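Local coordinates for uncharacterized protein (PDB 2QDR) that is of unknown function but has a cupin-type double-stranded beta-helix fold and is a putative dioxygenase, at residues 287-291 and 292-296. Sequence-based numbering, arbitrary orientation.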
ATOM      1  N   ARG A 287      -5.787 -23.381  17.115  1.00 60.96           N
ATOM      2  CA  ARG A 287      -6.308 -22.081  17.543  1.00 60.98           C
ATOM      3  C   ARG A 287      -5.897 -20.995  16.570  1.00 61.44           C
ATOM      4  O   ARG A 287      -4.843 -21.088  15.957  1.00 62.39           O
ATOM      5  CB  ARG A 287      -5.801 -21.728  18.946  1.00 60.48           C
ATOM      6  CG  ARG A 287      -6.340 -20.401  19.463  1.00 60.98           C
ATOM      7  CD  ARG A 287      -6.033 -20.141  20.897  1.00 60.88           C
ATOM      8  NE  ARG A 287      -6.767 -18.963  21.338  1.00 61.56           N
ATOM      9  CZ  ARG A 287      -6.924 -18.557  22.600  1.00 58.06           C
ATOM     10  NH1 ARG A 287      -6.420 -19.236  23.626  1.00 51.67           N
ATOM     11  NH2 ARG A 287      -7.638 -17.458  22.838  1.00 60.44           N
ATOM     12  N   ASP A 288      -6.742 -19.971  16.440  1.00 62.10           N
ATOM     13  CA  ASP A 288      -6.485 -18.833  15.579  1.00 62.00           C
ATOM     14  C   ASP A 288      -5.495 -17.928  16.288  1.00 62.61           C
ATOM     15  O   ASP A 288      -5.841 -17.311  17.307  1.00 64.19           O
ATOM     16  CB  ASP A 288      -7.790 -18.081  15.302  1.00 62.15           C
ATOM     17  CG  ASP A 288      -7.618 -16.884  14.366  1.00 64.17           C
ATOM     18  OD1 ASP A 288      -6.535 -16.672  13.778  1.00 66.52           O
ATOM     19  OD2 ASP A 288      -8.597 -16.135  14.210  1.00 67.13           O
ATOM     20  N   LEU A 289      -4.284 -17.806  15.740  1.00 62.12           N
ATOM     21  CA  LEU A 289      -3.244 -16.963  16.347  1.00 62.09           C
ATOM     22  C   LEU A 289      -3.213 -15.509  15.839  1.00 63.21           C
ATOM     23  O   LEU A 289      -2.236 -14.803  16.088  1.00 64.82           O
ATOM     24  CB  LEU A 289      -1.868 -17.612  16.168  1.00 61.77           C
ATOM     25  CG  LEU A 289      -1.747 -19.092  16.561  1.00 63.27           C
ATOM     26  CD1 LEU A 289      -0.279 -19.520  16.497  1.00 67.09           C
ATOM     27  CD2 LEU A 289      -2.306 -19.380  17.936  1.00 66.60           C
ATOM     28  N   SER A 290      -4.259 -15.057  15.145  1.00 64.37           N
ATOM     29  CA  SER A 290      -4.328 -13.679  14.650  1.00 65.23           C
ATOM     30  C   SER A 290      -4.795 -12.724  15.749  1.00 65.69           C
ATOM     31  O   SER A 290      -4.504 -11.526  15.711  1.00 65.89           O
ATOM     32  CB  SER A 290      -5.294 -13.586  13.476  1.00 65.61           C
ATOM     33  OG  SER A 290      -6.604 -13.933  13.893  1.00 67.45           O
ATOM     34  N   LYS A 291      -5.568 -13.258  16.694  1.00 66.32           N
ATOM     35  CA  LYS A 291      -6.103 -12.485  17.816  1.00 65.80           C
ATOM     36  C   LYS A 291      -5.038 -11.974  18.787  1.00 64.70           C
ATOM     37  O   LYS A 291      -3.930 -12.506  18.862  1.00 64.65           O
ATOM     38  CB  LYS A 291      -7.160 -13.307  18.584  1.00 65.97           C
ATOM     39  CG  LYS A 291      -8.563 -13.282  17.986  1.00 68.47           C
ATOM     40  CD  LYS A 291      -8.691 -13.662  16.519  1.00 71.70           C
ATOM     41  CE  LYS A 291     -10.165 -13.533  16.107  1.00 73.72           C
ATOM     42  NZ  LYS A 291     -10.425 -13.843  14.677  1.00 78.03           N
ATOM     43  N   VAL A 292      -5.415 -10.927  19.516  1.00 63.41           N
ATOM     44  CA  VAL A 292      -4.562 -10.293  20.508  1.00 63.05           C
ATOM     45  C   VAL A 292      -4.324 -11.230  21.696  1.00 64.52           C
ATOM     46  O   VAL A 292      -5.255 -11.899  22.171  1.00 65.25           O
ATOM     47  CB  VAL A 292      -5.192  -8.967  21.024  1.00 62.19           C
ATOM     48  CG1 VAL A 292      -4.455  -8.422  22.266  1.00 61.47           C
ATOM     49  CG2 VAL A 292      -5.248  -7.932  19.902  1.00 60.99           C
ATOM     50  N   ALA A 293      -3.076 -11.249  22.170  1.00 65.08           N
ATOM     51  CA  ALA A 293      -2.642 -12.059  23.318  1.00 64.86           C
ATOM     52  C   ALA A 293      -2.730 -13.589  23.120  1.00 65.09           C
ATOM     53  O   ALA A 293      -3.009 -14.329  24.072  1.00 64.77           O
ATOM     54  CB  ALA A 293      -3.405 -11.619  24.599  1.00 64.99           C
ATOM     55  N   THR A 294      -2.494 -14.052  21.891  1.00 65.87           N
ATOM     56  CA  THR A 294      -2.517 -15.495  21.571  1.00 65.89           C
ATOM     57  C   THR A 294      -1.107 -16.108  21.564  1.00 66.21           C
ATOM     58  O   THR A 294      -0.993 -17.313  21.712  1.00 68.49           O
ATOM     59  CB  THR A 294      -3.235 -15.814  20.225  1.00 66.17           C
ATOM     60  OG1 THR A 294      -2.589 -15.133  19.141  1.00 67.11           O
ATOM     61  CG2 THR A 294      -4.725 -15.420  20.298  1.00 65.95           C
ATOM     62  N   VAL A 295      -0.060 -15.311  21.318  1.00 65.04           N
ATOM     63  CA  VAL A 295       1.336 -15.775  21.347  1.00 64.44           C
ATOM     64  C   VAL A 295       1.992 -14.685  22.163  1.00 63.98           C
ATOM     65  O   VAL A 295       2.130 -13.555  21.696  1.00 65.80           O
ATOM     66  CB  VAL A 295       1.973 -15.934  19.964  1.00 66.16           C
ATOM     67  CG1 VAL A 295       3.399 -16.506  20.072  1.00 67.94           C
ATOM     68  CG2 VAL A 295       1.121 -16.855  19.100  1.00 67.11           C
ATOM     69  N   LEU A 296       2.386 -15.029  23.387  1.00 62.67           N
ATOM     70  CA  LEU A 296       2.943 -14.077  24.338  1.00 61.04           C
ATOM     71  C   LEU A 296       4.447 -14.206  24.505  1.00 60.66           C
ATOM     72  O   LEU A 296       4.920 -15.220  25.018  1.00 60.59           O
ATOM     73  CB  LEU A 296       2.278 -14.320  25.704  1.00 61.04           C
ATOM     74  CG  LEU A 296       0.761 -14.532  25.725  1.00 59.31           C
ATOM     75  CD1 LEU A 296       0.269 -14.825  27.144  1.00 60.22           C
ATOM     76  CD2 LEU A 296       0.063 -13.337  25.144  1.00 59.81           C
TER
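A chi1 of 59° sets OG1 of Thr294 between its own backbone N and carbonyl carbon, aiming the hydroxyl back at Lys291, while CG2, anti to the carbonyl carbon, drops alongside the start of the Lys291 side chain. OG1 donates to Lys291 O at 3.0 Å; the hydroxyl comes to the carbonyl oxygen at a C=O...donor angle of 143°, tilted from the carbonyl plane. Thr294 OG1 also lies 3.1 Å from Leu289 O, a close approach and no more, since the hydroxyl proton goes to Lys291 O. The methyl, CG2 of Thr294, packs 3.7 Å from Lys291 CB, and CG2 also comes near the backbone oxygen of Asp288. Replacing Thr294 by an alanine would probably leave Lys291 O without this donor and open a gap beside Lys291 CB, so that the bend would be held less firmly. Beyond the threonine, CD1 of Leu289 meets CG2 of Val295 at 4.0 Å, an apolar contact in which the two side chains run at a slant to each other.

On the incoming limb, Asp288 uses both carboxylate oxygens. Its OD1 accepts from Ser290 N at 3.1 Å and from Ser290 OG at 2.7 Å, both donors approaching from one face of the carboxylate plane. Lys291, bent at chi2 (53°), carries NZ to within 3.0 Å of Asp288 OD2 in a salt bridge, which probably steadies the carboxylate further. Arg287 NH1 donates a hydrogen bond to Pro237 O, and Val292 packs on Trp209 of the second subunit. The geometry is that of an Asx turn at Asp288 followed by a type II beta turn from Lys291 to Thr294, together forming the surface connection between strands 279-285 and 296-298 of a cupin-type beta fold.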